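Local coordinates for TodX (Pseudomonas putida, PDB 3BS0), which transports toluene across the outer membrane as a first step in its biodegradation, as a beta-barrel member of the OmpP1/FadL family, at residues S129-V134 / S161-L166; T146-F151 / L225-T230; V155-T160 / D215-G220. All blocks are in the same frame, centred on the assembly; numbering follows the deposited sequence.

In the fold
Contacts 1 and 3 join antiparallel neighbours in the wall of the TodX barrel; contact 2 lays a loop against a strand. Contacts 1 and 3 lie nearer the middle, centres about 17 Å apart, and both use strand 151-169: contact 1 pairs it with 129-143, contact 3 with 214-228, and Val134 packs on Val158 and Thr160 where they meet. Contact 2 sits about 42 Å from contact 1, centre to centre, where the loop before strand 151-169 meets the far part of 214-228. Contact 1 has a buried leucine face that meets detergent, contact 3 turns tryptophan, leucine and valine to the surface, and contact 2 is mostly at the surface, lysine against tyrosine, with two buried threonines and weak backbone bonding.

Contact 1 of 3, residues S129-V134 / S161-L166; sequences SSRLIV and SLNLEL. With C8E ((hydroxyethyloxy)tri(ethyloxy)octane), chain D.
Ser129-Val134 and Ser161-Leu166 are facing runs of the beta hairpin formed by strands 129-143 and 151-169 in the barrel wall. Their axes lie 4.8 Å apart and run exactly antiparallel. Arg131 pairs with Asn163 and Ile133 with Ser161 as hydrogen-bonded pairs; the bond from Asn163 N to Arg131 O is nearly straight, while its return partner, Arg131 N to Asn163 O, is weak. Ser129 with Glu165 is a third hydrogen-bonded pair. On one face are Ser130, Leu132, Leu162 and Leu164, and here three leucines each put one methyl on the partner strand and the other on a bound C8E molecule. Leu132, with CG anti to its backbone N (chi1 -175°), lays CD1 3.5 Å from Ser161 O and sends CD2 to C2 of the detergent at 3.8 Å. Leu162 mirrors it, CD1 3.4 Å from Arg131 O and CD2 4.0 Å from C6 of the octyl chain. Leu164 reaches farther along the ligand: CD2 is 3.6 Å from Ser129 O, and CD1 meets C13 in the ethoxy part at 3.5 Å. On the other face Arg131 and Asn163 run side by side, guanidinium and amide planes 84° apart. Their ends come together as two nitrogens, NH1 and ND2 at 3.7 Å, both N-H donors, so this is contact without mutual satisfaction. Glu165 turns its carboxylate away from Ser129, and OE2 is hydrogen-bonded to Ser203 OG and His201 NE2 on the next strand. Strand 93-108 flanks the hairpin on the far side of 129-134. The other face is thus mainly polar, with Ile133 among its residues, while the leucine face, with Ser130 its one polar member here, gives the detergent an apolar wall, consistent with passage of apolar molecules through this family of channels.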
ATOM      1  N   SER A 129      -5.757  16.318   1.973  1.00 32.68           N
ATOM      2  CA  SER A 129      -4.797  15.424   1.386  1.00 33.85           C
ATOM      3  C   SER A 129      -4.516  14.201   2.241  1.00 35.30           C
ATOM      4  O   SER A 129      -4.974  14.093   3.376  1.00 33.90           O
ATOM      5  CB  SER A 129      -3.503  16.189   1.103  1.00 32.35           C
ATOM      6  OG  SER A 129      -2.984  16.780   2.285  1.00 35.84           O
ATOM      7  N   SER A 130      -3.726  13.294   1.685  1.00 34.01           N
ATOM      8  CA  SER A 130      -3.435  12.061   2.358  1.00 33.96           C
ATOM      9  C   SER A 130      -2.096  11.520   1.907  1.00 35.69           C
ATOM     10  O   SER A 130      -1.656  11.801   0.806  1.00 35.33           O
ATOM     11  CB  SER A 130      -4.512  11.053   1.987  1.00 31.43           C
ATOM     12  OG  SER A 130      -5.064  10.460   3.129  1.00 30.53           O
ATOM     13  N   ARG A 131      -1.460  10.734   2.765  1.00 37.35           N
ATOM     14  CA  ARG A 131      -0.200  10.104   2.421  1.00 39.56           C
ATOM     15  C   ARG A 131       0.177   9.048   3.432  1.00 39.44           C
ATOM     16  O   ARG A 131       0.375   9.356   4.603  1.00 40.10           O
ATOM     17  CB  ARG A 131       0.936  11.110   2.344  1.00 41.23           C
ATOM     18  CG  ARG A 131       2.278  10.433   2.153  1.00 45.77           C
ATOM     19  CD  ARG A 131       2.741  10.463   0.720  1.00 51.60           C
ATOM     20  NE  ARG A 131       3.308  11.764   0.379  1.00 57.03           N
ATOM     21  CZ  ARG A 131       4.254  12.381   1.087  1.00 61.11           C
ATOM     22  NH1 ARG A 131       4.745  11.819   2.190  1.00 61.44           N
ATOM     23  NH2 ARG A 131       4.716  13.563   0.692  1.00 63.17           N
ATOM     24  N   LEU A 132       0.278   7.804   2.983  1.00 37.99           N
ATOM     25  CA  LEU A 132       0.670   6.729   3.871  1.00 36.59           C
ATOM     26  C   LEU A 132       1.963   6.174   3.307  1.00 37.64           C
ATOM     27  O   LEU A 132       2.058   5.898   2.111  1.00 39.34           O
ATOM     28  CB  LEU A 132      -0.383   5.634   3.906  1.00 36.59           C
ATOM     29  CG  LEU A 132      -0.063   4.529   4.915  1.00 37.33           C
ATOM     30  CD1 LEU A 132      -0.481   4.954   6.315  1.00 38.36           C
ATOM     31  CD2 LEU A 132      -0.795   3.293   4.535  1.00 35.34           C
ATOM     32  N   ILE A 133       2.972   6.039   4.160  1.00 36.16           N
ATOM     33  CA  ILE A 133       4.252   5.513   3.719  1.00 30.91           C
ATOM     34  C   ILE A 133       4.610   4.335   4.605  1.00 32.91           C
ATOM     35  O   ILE A 133       4.516   4.407   5.830  1.00 35.53           O
ATOM     36  CB  ILE A 133       5.330   6.582   3.781  1.00 26.95           C
ATOM     37  CG1 ILE A 133       4.837   7.820   3.050  1.00 25.74           C
ATOM     38  CG2 ILE A 133       6.591   6.081   3.093  1.00 26.03           C
ATOM     39  CD1 ILE A 133       5.818   8.954   3.001  1.00 29.04           C
ATOM     40  N   VAL A 134       5.004   3.244   3.967  1.00 31.65           N
ATOM     41  CA  VAL A 134       5.332   2.021   4.668  1.00 31.60           C
ATOM     42  C   VAL A 134       6.661   1.479   4.225  1.00 34.81           C
ATOM     43  O   VAL A 134       6.851   1.167   3.049  1.00 36.98           O
ATOM     44  CB  VAL A 134       4.311   0.934   4.370  1.00 28.72           C
ATOM     45  CG1 VAL A 134       4.662  -0.328   5.136  1.00 24.84           C
ATOM     46  CG2 VAL A 134       2.914   1.428   4.694  1.00 26.87           C
ATOM     47  N   SER A 161       4.154   5.685   8.298  1.00 40.43           N
ATOM     48  CA  SER A 161       3.986   7.093   8.582  1.00 39.68           C
ATOM     49  C   SER A 161       2.647   7.505   7.939  1.00 38.91           C
ATOM     50  O   SER A 161       2.269   7.007   6.863  1.00 39.91           O
ATOM     51  CB  SER A 161       5.160   7.873   7.976  1.00 42.47           C
ATOM     52  OG  SER A 161       5.080   9.261   8.253  1.00 45.06           O
ATOM     53  N   LEU A 162       1.913   8.383   8.609  1.00 35.12           N
ATOM     54  CA  LEU A 162       0.636   8.842   8.085  1.00 31.39           C
ATOM     55  C   LEU A 162       0.492  10.342   8.101  1.00 32.29           C
ATOM     56  O   LEU A 162       0.504  10.948   9.160  1.00 34.62           O
ATOM     57  CB  LEU A 162      -0.554   8.275   8.862  1.00 24.82           C
ATOM     58  CG  LEU A 162      -1.816   9.032   8.409  1.00 24.21           C
ATOM     59  CD1 LEU A 162      -2.007   8.769   6.923  1.00 23.22           C
ATOM     60  CD2 LEU A 162      -3.079   8.638   9.189  1.00 19.10           C
ATOM     61  N   ASN A 163       0.357  10.931   6.917  1.00 32.22           N
ATOM     62  CA  ASN A 163       0.124  12.362   6.783  1.00 31.00           C
ATOM     63  C   ASN A 163      -1.346  12.518   6.415  1.00 31.13           C
ATOM     64  O   ASN A 163      -1.873  11.805   5.559  1.00 28.26           O
ATOM     65  CB  ASN A 163       1.020  12.975   5.707  1.00 31.42           C
ATOM     66  CG  ASN A 163       2.449  13.115   6.173  1.00 32.91           C
ATOM     67  OD1 ASN A 163       2.736  13.862   7.101  1.00 30.03           O
ATOM     68  ND2 ASN A 163       3.358  12.386   5.537  1.00 39.13           N
ATOM     69  N   LEU A 164      -2.012  13.445   7.088  1.00 31.44           N
ATOM     70  CA  LEU A 164      -3.419  13.679   6.868  1.00 29.72           C
ATOM     71  C   LEU A 164      -3.755  15.162   6.963  1.00 30.85           C
ATOM     72  O   LEU A 164      -3.199  15.896   7.773  1.00 33.59           O
ATOM     73  CB  LEU A 164      -4.221  12.923   7.925  1.00 30.59           C
ATOM     74  CG  LEU A 164      -5.507  12.187   7.577  1.00 30.76           C
ATOM     75  CD1 LEU A 164      -6.311  11.992   8.854  1.00 30.53           C
ATOM     76  CD2 LEU A 164      -6.302  12.973   6.574  1.00 31.40           C
ATOM     77  N   GLU A 165      -4.689  15.578   6.128  1.00 29.55           N
ATOM     78  CA  GLU A 165      -5.192  16.936   6.085  1.00 28.21           C
ATOM     79  C   GLU A 165      -6.648  16.586   5.727  1.00 29.61           C
ATOM     80  O   GLU A 165      -6.907  16.070   4.637  1.00 29.84           O
ATOM     81  CB  GLU A 165      -4.475  17.703   4.964  1.00 28.79           C
ATOM     82  CG  GLU A 165      -4.018  19.143   5.297  1.00 28.95           C
ATOM     83  CD  GLU A 165      -3.229  19.276   6.612  1.00 27.44           C
ATOM     84  OE1 GLU A 165      -2.237  18.526   6.823  1.00 20.76           O
ATOM     85  OE2 GLU A 165      -3.608  20.160   7.428  1.00 27.37           O
ATOM     86  N   LEU A 166      -7.583  16.816   6.654  1.00 26.64           N
ATOM     87  CA  LEU A 166      -8.986  16.471   6.434  1.00 24.65           C
ATOM     88  C   LEU A 166     -10.080  17.373   7.055  1.00 23.95           C
ATOM     89  O   LEU A 166     -10.206  17.489   8.262  1.00 25.28           O
ATOM     90  CB  LEU A 166      -9.210  15.046   6.910  1.00 24.78           C
ATOM     91  CG  LEU A 166     -10.621  14.459   6.922  1.00 26.67           C
ATOM     92  CD1 LEU A 166     -11.106  14.276   5.508  1.00 27.25           C
ATOM     93  CD2 LEU A 166     -10.593  13.113   7.649  1.00 26.27           C
TER
HETATM   94  C1  C8E D 503      -3.081   0.367   6.681  1.00 96.03           C
HETATM   95  C2  C8E D 503      -3.639   1.700   6.442  1.00 96.50           C
HETATM   96  C3  C8E D 503      -4.167   2.414   7.606  1.00 96.32           C
HETATM   97  C4  C8E D 503      -4.259   3.768   7.186  1.00 95.55           C
HETATM   98  C5  C8E D 503      -5.231   4.464   7.956  1.00 94.76           C
HETATM   99  C6  C8E D 503      -5.301   5.817   7.468  1.00 95.04           C
HETATM  100  C7  C8E D 503      -6.750   5.999   7.828  1.00 95.39           C
HETATM  101  C8  C8E D 503      -7.024   6.143   9.261  1.00 95.35           C
HETATM  102  O9  C8E D 503      -7.868   7.105   9.842  1.00 94.79           O
HETATM  103  C10 C8E D 503      -7.434   8.499   9.589  1.00 96.02           C
HETATM  104  C11 C8E D 503      -8.481   9.347  10.374  1.00 96.44           C
HETATM  105  O12 C8E D 503      -8.037   9.804  11.776  1.00 96.92           O
HETATM  106  C13 C8E D 503      -8.093  11.265  11.805  1.00 96.78           C
HETATM  107  C14 C8E D 503      -9.479  12.013  11.732  1.00 96.29           C
HETATM  108  O15 C8E D 503     -10.736  11.725  12.475  1.00 96.61           O
HETATM  109  C16 C8E D 503     -11.538  10.725  11.713  1.00 96.48           C
HETATM  110  C17 C8E D 503     -12.487  11.321  10.645  1.00 96.65           C
HETATM  111  O18 C8E D 503     -13.891  11.097  10.487  1.00 96.14           O
HETATM  112  C19 C8E D 503     -14.136   9.931   9.639  1.00 95.48           C
HETATM  113  C20 C8E D 503     -14.867   9.876   8.251  1.00 95.40           C
HETATM  114  O21 C8E D 503     -16.206   9.390   8.238  1.00 94.25           O

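Contact 2 of 3, residues T146-F151 / L225-T230; sequences TSKLTF and LTYKLT
Lys148 and Tyr227 cross obliquely at the edge of the barrel, the aliphatic part of the lysine meeting the tyrosine ring at CE1. CG lies between the backbone N and the carbonyl carbon (chi1 47°), and this torsion sends the chain, extended from there on, past the CE1 corner of the ring. Its CB is 3.4 Å from Tyr227 CE1, and its CD meets the same atom at 3.6 Å, so hydrocarbon, not the ammonium group, makes the contact. Tyr227 is held out toward it by CG standing anti to its backbone N (chi1 -169°). Next to this, the backbone of Lys148 turns its carbonyl to the strand: O lies 3.1 Å from Tyr227 CA in a CA-H...O contact, and Lys228 N makes a weak, long hydrogen bond to it at 3.5 Å. Lys228 itself extends its chain beside the loop and brings NZ to within 3.7 Å of Ser147 O. Farther along, Thr150 and Thr226 face each other on the buried side, and Leu225 CA is 3.2 Å from Thr150 O. The pairing is therefore sparse, a loop lying against a strand more than a regular ladder. Thr150 also rests on Ser38 and Gln144, and Thr226 on Ser22 and Phe39; Ser38, Phe39 and Ser22 belong to the N-terminal part of the chain, Gln144 to the loop itself. On its other edge the run Leu225-Lys228 pairs with strand 233-240, through Ala237 and Leu235, while the loop holding Thr146-Thr150 links strand 129-143 to strand 151-169.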
ATOM      1  N   THR A 146      16.123 -30.014  -1.038  1.00 65.72           N
ATOM      2  CA  THR A 146      16.268 -31.232  -1.810  1.00 67.90           C
ATOM      3  C   THR A 146      15.904 -31.259  -3.292  1.00 70.53           C
ATOM      4  O   THR A 146      15.064 -32.054  -3.700  1.00 72.64           O
ATOM      5  CB  THR A 146      15.506 -32.377  -1.143  1.00 67.61           C
ATOM      6  OG1 THR A 146      15.750 -33.582  -1.874  1.00 70.70           O
ATOM      7  CG2 THR A 146      14.016 -32.088  -1.117  1.00 65.89           C
ATOM      8  N   SER A 147      16.523 -30.404  -4.098  1.00 72.33           N
ATOM      9  CA  SER A 147      16.285 -30.429  -5.540  1.00 73.27           C
ATOM     10  C   SER A 147      14.836 -30.284  -6.008  1.00 74.83           C
ATOM     11  O   SER A 147      14.580 -29.800  -7.118  1.00 73.98           O
ATOM     12  CB  SER A 147      16.862 -31.733  -6.098  1.00 73.14           C
ATOM     13  OG  SER A 147      16.418 -31.980  -7.419  1.00 74.93           O
ATOM     14  N   LYS A 148      13.898 -30.712  -5.166  1.00 76.36           N
ATOM     15  CA  LYS A 148      12.472 -30.661  -5.475  1.00 78.15           C
ATOM     16  C   LYS A 148      11.741 -29.535  -4.738  1.00 78.60           C
ATOM     17  O   LYS A 148      11.077 -28.709  -5.365  1.00 78.74           O
ATOM     18  CB  LYS A 148      11.828 -32.017  -5.144  1.00 78.94           C
ATOM     19  CG  LYS A 148      12.229 -32.576  -3.779  1.00 81.10           C
ATOM     20  CD  LYS A 148      11.431 -33.817  -3.381  1.00 82.54           C
ATOM     21  CE  LYS A 148      11.751 -34.237  -1.946  1.00 82.56           C
ATOM     22  NZ  LYS A 148      10.810 -35.244  -1.373  1.00 83.27           N
ATOM     23  N   LEU A 149      11.856 -29.511  -3.412  1.00 79.59           N
ATOM     24  CA  LEU A 149      11.210 -28.478  -2.608  1.00 80.41           C
ATOM     25  C   LEU A 149      12.195 -27.368  -2.255  1.00 80.45           C
ATOM     26  O   LEU A 149      13.408 -27.539  -2.388  1.00 81.29           O
ATOM     27  CB  LEU A 149      10.629 -29.077  -1.325  1.00 79.85           C
ATOM     28  CG  LEU A 149      11.562 -29.873  -0.411  1.00 79.62           C
ATOM     29  CD1 LEU A 149      12.810 -29.079  -0.090  1.00 79.59           C
ATOM     30  CD2 LEU A 149      10.818 -30.219   0.867  1.00 79.15           C
ATOM     31  N   THR A 150      11.678 -26.240  -1.786  1.00 79.48           N
ATOM     32  CA  THR A 150      12.541 -25.125  -1.434  1.00 78.28           C
ATOM     33  C   THR A 150      11.957 -24.301  -0.293  1.00 77.62           C
ATOM     34  O   THR A 150      11.021 -23.531  -0.475  1.00 79.02           O
ATOM     35  CB  THR A 150      12.769 -24.228  -2.656  1.00 78.84           C
ATOM     36  OG1 THR A 150      13.189 -25.036  -3.761  1.00 79.44           O
ATOM     37  CG2 THR A 150      13.834 -23.202  -2.373  1.00 80.33           C
ATOM     38  N   PHE A 151      12.526 -24.474   0.891  1.00 75.81           N
ATOM     39  CA  PHE A 151      12.077 -23.768   2.083  1.00 73.22           C
ATOM     40  C   PHE A 151      12.377 -22.275   1.939  1.00 69.76           C
ATOM     41  O   PHE A 151      13.289 -21.895   1.209  1.00 70.35           O
ATOM     42  CB  PHE A 151      12.806 -24.353   3.298  1.00 75.78           C
ATOM     43  CG  PHE A 151      12.051 -24.236   4.588  1.00 78.28           C
ATOM     44  CD1 PHE A 151      12.406 -25.030   5.672  1.00 80.30           C
ATOM     45  CD2 PHE A 151      10.988 -23.342   4.728  1.00 79.71           C
ATOM     46  CE1 PHE A 151      11.711 -24.938   6.880  1.00 82.38           C
ATOM     47  CE2 PHE A 151      10.285 -23.239   5.930  1.00 80.58           C
ATOM     48  CZ  PHE A 151      10.645 -24.038   7.007  1.00 82.26           C
ATOM     49  N   LEU A 225       7.169 -22.035   0.140  1.00 38.84           N
ATOM     50  CA  LEU A 225       7.889 -23.152  -0.442  1.00 43.95           C
ATOM     51  C   LEU A 225       7.613 -23.361  -1.913  1.00 46.30           C
ATOM     52  O   LEU A 225       6.717 -22.744  -2.486  1.00 47.46           O
ATOM     53  CB  LEU A 225       7.584 -24.439   0.333  1.00 46.14           C
ATOM     54  CG  LEU A 225       6.131 -24.756   0.700  1.00 48.87           C
ATOM     55  CD1 LEU A 225       5.309 -25.056  -0.542  1.00 49.73           C
ATOM     56  CD2 LEU A 225       6.109 -25.933   1.655  1.00 48.15           C
ATOM     57  N   THR A 226       8.399 -24.235  -2.525  1.00 49.17           N
ATOM     58  CA  THR A 226       8.243 -24.524  -3.941  1.00 54.45           C
ATOM     59  C   THR A 226       8.494 -25.989  -4.276  1.00 57.40           C
ATOM     60  O   THR A 226       9.106 -26.727  -3.498  1.00 57.41           O
ATOM     61  CB  THR A 226       9.179 -23.639  -4.790  1.00 54.51           C
ATOM     62  OG1 THR A 226      10.470 -23.572  -4.171  1.00 56.86           O
ATOM     63  CG2 THR A 226       8.615 -22.244  -4.917  1.00 54.68           C
ATOM     64  N   TYR A 227       8.005 -26.400  -5.443  1.00 61.27           N
ATOM     65  CA  TYR A 227       8.162 -27.774  -5.899  1.00 65.30           C
ATOM     66  C   TYR A 227       8.005 -27.866  -7.420  1.00 66.95           C
ATOM     67  O   TYR A 227       7.121 -27.228  -8.002  1.00 66.58           O
ATOM     68  CB  TYR A 227       7.122 -28.667  -5.226  1.00 66.00           C
ATOM     69  CG  TYR A 227       7.383 -30.140  -5.428  1.00 70.11           C
ATOM     70  CD1 TYR A 227       8.243 -30.840  -4.576  1.00 69.78           C
ATOM     71  CD2 TYR A 227       6.783 -30.838  -6.482  1.00 69.42           C
ATOM     72  CE1 TYR A 227       8.492 -32.198  -4.766  1.00 70.31           C
ATOM     73  CE2 TYR A 227       7.032 -32.196  -6.681  1.00 70.42           C
ATOM     74  CZ  TYR A 227       7.884 -32.868  -5.819  1.00 70.41           C
ATOM     75  OH  TYR A 227       8.118 -34.208  -6.009  1.00 70.62           O
ATOM     76  N   LYS A 228       8.863 -28.665  -8.053  1.00 68.82           N
ATOM     77  CA  LYS A 228       8.835 -28.850  -9.505  1.00 71.42           C
ATOM     78  C   LYS A 228       8.320 -30.240  -9.845  1.00 72.96           C
ATOM     79  O   LYS A 228       9.110 -31.166 -10.003  1.00 72.76           O
ATOM     80  CB  LYS A 228      10.243 -28.711 -10.093  1.00 71.77           C
ATOM     81  CG  LYS A 228      10.947 -27.423  -9.756  1.00 74.00           C
ATOM     82  CD  LYS A 228      12.460 -27.598  -9.761  1.00 75.49           C
ATOM     83  CE  LYS A 228      13.134 -26.375  -9.141  1.00 77.33           C
ATOM     84  NZ  LYS A 228      14.599 -26.537  -8.947  1.00 77.93           N
ATOM     85  N   LEU A 229       7.008 -30.409  -9.964  1.00 75.09           N
ATOM     86  CA  LEU A 229       6.498 -31.730 -10.301  1.00 78.11           C
ATOM     87  C   LEU A 229       7.000 -32.152 -11.684  1.00 79.50           C
ATOM     88  O   LEU A 229       7.487 -33.268 -11.847  1.00 79.05           O
ATOM     89  CB  LEU A 229       4.964 -31.763 -10.231  1.00 78.18           C
ATOM     90  CG  LEU A 229       4.127 -30.724 -10.965  1.00 77.90           C
ATOM     91  CD1 LEU A 229       2.663 -31.019 -10.712  1.00 78.16           C
ATOM     92  CD2 LEU A 229       4.475 -29.332 -10.483  1.00 79.39           C
ATOM     93  N   THR A 230       6.895 -31.260 -12.669  1.00 81.37           N
ATOM     94  CA  THR A 230       7.386 -31.553 -14.016  1.00 84.00           C
ATOM     95  C   THR A 230       8.681 -30.777 -14.284  1.00 84.85           C
ATOM     96  O   THR A 230       9.259 -30.183 -13.373  1.00 84.92           O
ATOM     97  CB  THR A 230       6.378 -31.170 -15.112  1.00 85.22           C
ATOM     98  OG1 THR A 230       6.810 -31.703 -16.371  1.00 87.15           O
ATOM     99  CG2 THR A 230       6.320 -29.692 -15.261  1.00 85.86           C
TER

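Contact 3 of 3, residues V155-T160 / D215-G220; sequences VDLVWT and DAVGWG
Leu157 meets both Val217 and Trp219 on the surface of the barrel wall. With CG anti to the backbone N (chi1 166°), the side chain reaches the partner strand, where its two methyls part: CD1 reaches Val217 CG1 at 3.5 Å, and CD2 lies 3.4 Å from Trp219 CZ3. Beyond Val217, its other methyl, CG2, comes to the edge of the Trp159 indole, near the ring plane, 4.0 Å from CD1. An alanine in place of Leu157 would probably open a gap between Val217 and Trp219 and leave the indole freer to turn. Beneath this layer the backbones of strands 151-169 and 214-228 form an antiparallel ladder. Val158 N to Gly218 O is 2.9 Å and Gly218 N to Val158 O 3.0 Å, and Thr160 pairs likewise with Ala216. Val158, Thr160 and Ala216 face the other way, against Val134 of strand 129-143 and Leu248 and Val245 of strand 244-257. At Asp156 and Leu157 the strand is broken, and Asp156, buried, pairs with Arg222 in a salt bridge. The apolar cluster thus turns outward, consistent with a membrane-facing surface, while on the other side the buried carboxylate is probably compensated by Arg222.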
ATOM      1  N   VAL A 155      11.586 -12.466   8.271  1.00 45.38           N
ATOM      2  CA  VAL A 155      10.930 -11.577   9.230  1.00 45.88           C
ATOM      3  C   VAL A 155      10.993 -10.182   8.647  1.00 47.84           C
ATOM      4  O   VAL A 155      11.724  -9.939   7.685  1.00 48.44           O
ATOM      5  CB  VAL A 155      11.584 -11.544  10.618  1.00 48.05           C
ATOM      6  CG1 VAL A 155      11.297 -12.845  11.359  1.00 48.82           C
ATOM      7  CG2 VAL A 155      13.069 -11.276  10.494  1.00 48.64           C
ATOM      8  N   ASP A 156      10.259  -9.251   9.248  1.00 49.19           N
ATOM      9  CA  ASP A 156      10.179  -7.911   8.698  1.00 47.15           C
ATOM     10  C   ASP A 156      10.725  -6.662   9.335  1.00 46.53           C
ATOM     11  O   ASP A 156      11.885  -6.329   9.188  1.00 47.60           O
ATOM     12  CB  ASP A 156       8.731  -7.629   8.329  1.00 48.96           C
ATOM     13  CG  ASP A 156       8.507  -7.699   6.858  1.00 51.27           C
ATOM     14  OD1 ASP A 156       9.359  -8.316   6.189  1.00 53.75           O
ATOM     15  OD2 ASP A 156       7.496  -7.153   6.373  1.00 52.97           O
ATOM     16  N   LEU A 157       9.845  -5.961  10.023  1.00 46.68           N
ATOM     17  CA  LEU A 157      10.124  -4.666  10.613  1.00 47.17           C
ATOM     18  C   LEU A 157       9.552  -3.727   9.555  1.00 47.13           C
ATOM     19  O   LEU A 157      10.104  -3.557   8.458  1.00 44.16           O
ATOM     20  CB  LEU A 157      11.615  -4.383  10.803  1.00 48.25           C
ATOM     21  CG  LEU A 157      11.944  -2.906  11.097  1.00 51.24           C
ATOM     22  CD1 LEU A 157      10.743  -2.169  11.698  1.00 50.98           C
ATOM     23  CD2 LEU A 157      13.129  -2.841  12.046  1.00 51.56           C
ATOM     24  N   VAL A 158       8.418  -3.146   9.916  1.00 46.47           N
ATOM     25  CA  VAL A 158       7.669  -2.242   9.080  1.00 45.31           C
ATOM     26  C   VAL A 158       7.635  -0.891   9.790  1.00 45.86           C
ATOM     27  O   VAL A 158       7.503  -0.832  11.012  1.00 46.79           O
ATOM     28  CB  VAL A 158       6.252  -2.808   8.926  1.00 46.01           C
ATOM     29  CG1 VAL A 158       5.393  -1.915   8.041  1.00 46.76           C
ATOM     30  CG2 VAL A 158       6.342  -4.218   8.382  1.00 45.18           C
ATOM     31  N   TRP A 159       7.791   0.187   9.030  1.00 46.44           N
ATOM     32  CA  TRP A 159       7.755   1.544   9.571  1.00 46.76           C
ATOM     33  C   TRP A 159       6.658   2.245   8.780  1.00 46.39           C
ATOM     34  O   TRP A 159       6.726   2.343   7.556  1.00 46.92           O
ATOM     35  CB  TRP A 159       9.100   2.268   9.350  1.00 49.49           C
ATOM     36  CG  TRP A 159       9.144   3.699   9.885  1.00 52.61           C
ATOM     37  CD1 TRP A 159       9.305   4.083  11.184  1.00 52.40           C
ATOM     38  CD2 TRP A 159       8.983   4.914   9.129  1.00 54.33           C
ATOM     39  NE1 TRP A 159       9.250   5.452  11.287  1.00 52.31           N
ATOM     40  CE2 TRP A 159       9.049   5.987  10.043  1.00 53.82           C
ATOM     41  CE3 TRP A 159       8.778   5.197   7.767  1.00 56.41           C
ATOM     42  CZ2 TRP A 159       8.926   7.324   9.641  1.00 54.62           C
ATOM     43  CZ3 TRP A 159       8.653   6.539   7.366  1.00 54.94           C
ATOM     44  CH2 TRP A 159       8.725   7.577   8.303  1.00 54.65           C
ATOM     45  N   THR A 160       5.631   2.717   9.473  1.00 45.80           N
ATOM     46  CA  THR A 160       4.532   3.385   8.795  1.00 43.89           C
ATOM     47  C   THR A 160       4.416   4.809   9.246  1.00 41.94           C
ATOM     48  O   THR A 160       4.559   5.109  10.420  1.00 43.08           O
ATOM     49  CB  THR A 160       3.177   2.717   9.080  1.00 44.53           C
ATOM     50  OG1 THR A 160       3.379   1.423   9.660  1.00 44.33           O
ATOM     51  CG2 THR A 160       2.400   2.560   7.793  1.00 45.28           C
ATOM     52  N   ASP A 215       3.218   7.784  13.360  1.00 34.38           N
ATOM     53  CA  ASP A 215       3.907   6.645  12.805  1.00 35.11           C
ATOM     54  C   ASP A 215       3.867   5.520  13.794  1.00 35.66           C
ATOM     55  O   ASP A 215       3.396   5.675  14.906  1.00 37.83           O
ATOM     56  CB  ASP A 215       5.372   7.011  12.515  1.00 36.32           C
ATOM     57  CG  ASP A 215       6.076   7.621  13.734  1.00 39.51           C
ATOM     58  OD1 ASP A 215       5.654   7.327  14.875  1.00 43.13           O
ATOM     59  OD2 ASP A 215       7.048   8.386  13.570  1.00 39.37           O
ATOM     60  N   ALA A 216       4.380   4.379  13.379  1.00 37.31           N
ATOM     61  CA  ALA A 216       4.440   3.220  14.235  1.00 37.38           C
ATOM     62  C   ALA A 216       5.557   2.354  13.682  1.00 38.88           C
ATOM     63  O   ALA A 216       5.929   2.474  12.510  1.00 38.39           O
ATOM     64  CB  ALA A 216       3.135   2.480  14.189  1.00 35.48           C
ATOM     65  N   VAL A 217       6.125   1.514  14.535  1.00 38.94           N
ATOM     66  CA  VAL A 217       7.162   0.603  14.094  1.00 37.53           C
ATOM     67  C   VAL A 217       6.682  -0.751  14.585  1.00 38.83           C
ATOM     68  O   VAL A 217       6.062  -0.831  15.628  1.00 39.12           O
ATOM     69  CB  VAL A 217       8.527   0.933  14.708  1.00 35.45           C
ATOM     70  CG1 VAL A 217       9.617   0.259  13.895  1.00 30.62           C
ATOM     71  CG2 VAL A 217       8.745   2.430  14.741  1.00 33.91           C
ATOM     72  N   GLY A 218       6.928  -1.806  13.820  1.00 40.92           N
ATOM     73  CA  GLY A 218       6.495  -3.123  14.235  1.00 41.66           C
ATOM     74  C   GLY A 218       7.218  -4.202  13.464  1.00 44.31           C
ATOM     75  O   GLY A 218       8.090  -3.914  12.654  1.00 45.18           O
ATOM     76  N   TRP A 219       6.849  -5.449  13.727  1.00 47.58           N
ATOM     77  CA  TRP A 219       7.439  -6.618  13.079  1.00 48.25           C
ATOM     78  C   TRP A 219       6.431  -7.180  12.057  1.00 45.42           C
ATOM     79  O   TRP A 219       5.288  -6.735  11.979  1.00 44.09           O
ATOM     80  CB  TRP A 219       7.734  -7.704  14.126  1.00 55.61           C
ATOM     81  CG  TRP A 219       9.194  -7.950  14.567  1.00 62.73           C
ATOM     82  CD1 TRP A 219       9.679  -9.104  15.149  1.00 65.33           C
ATOM     83  CD2 TRP A 219      10.305  -7.039  14.523  1.00 64.16           C
ATOM     84  NE1 TRP A 219      11.010  -8.963  15.466  1.00 65.68           N
ATOM     85  CE2 TRP A 219      11.423  -7.713  15.093  1.00 66.32           C
ATOM     86  CE3 TRP A 219      10.474  -5.733  14.059  1.00 65.24           C
ATOM     87  CZ2 TRP A 219      12.679  -7.115  15.212  1.00 67.87           C
ATOM     88  CZ3 TRP A 219      11.727  -5.138  14.178  1.00 67.84           C
ATOM     89  CH2 TRP A 219      12.814  -5.833  14.749  1.00 69.54           C
ATOM     90  N   GLY A 220       6.869  -8.177  11.296  1.00 43.28           N
ATOM     91  CA  GLY A 220       6.035  -8.812  10.291  1.00 39.83           C
ATOM     92  C   GLY A 220       6.844  -9.961   9.723  1.00 38.99           C
ATOM     93  O   GLY A 220       8.025 -10.076  10.026  1.00 35.87           O
TER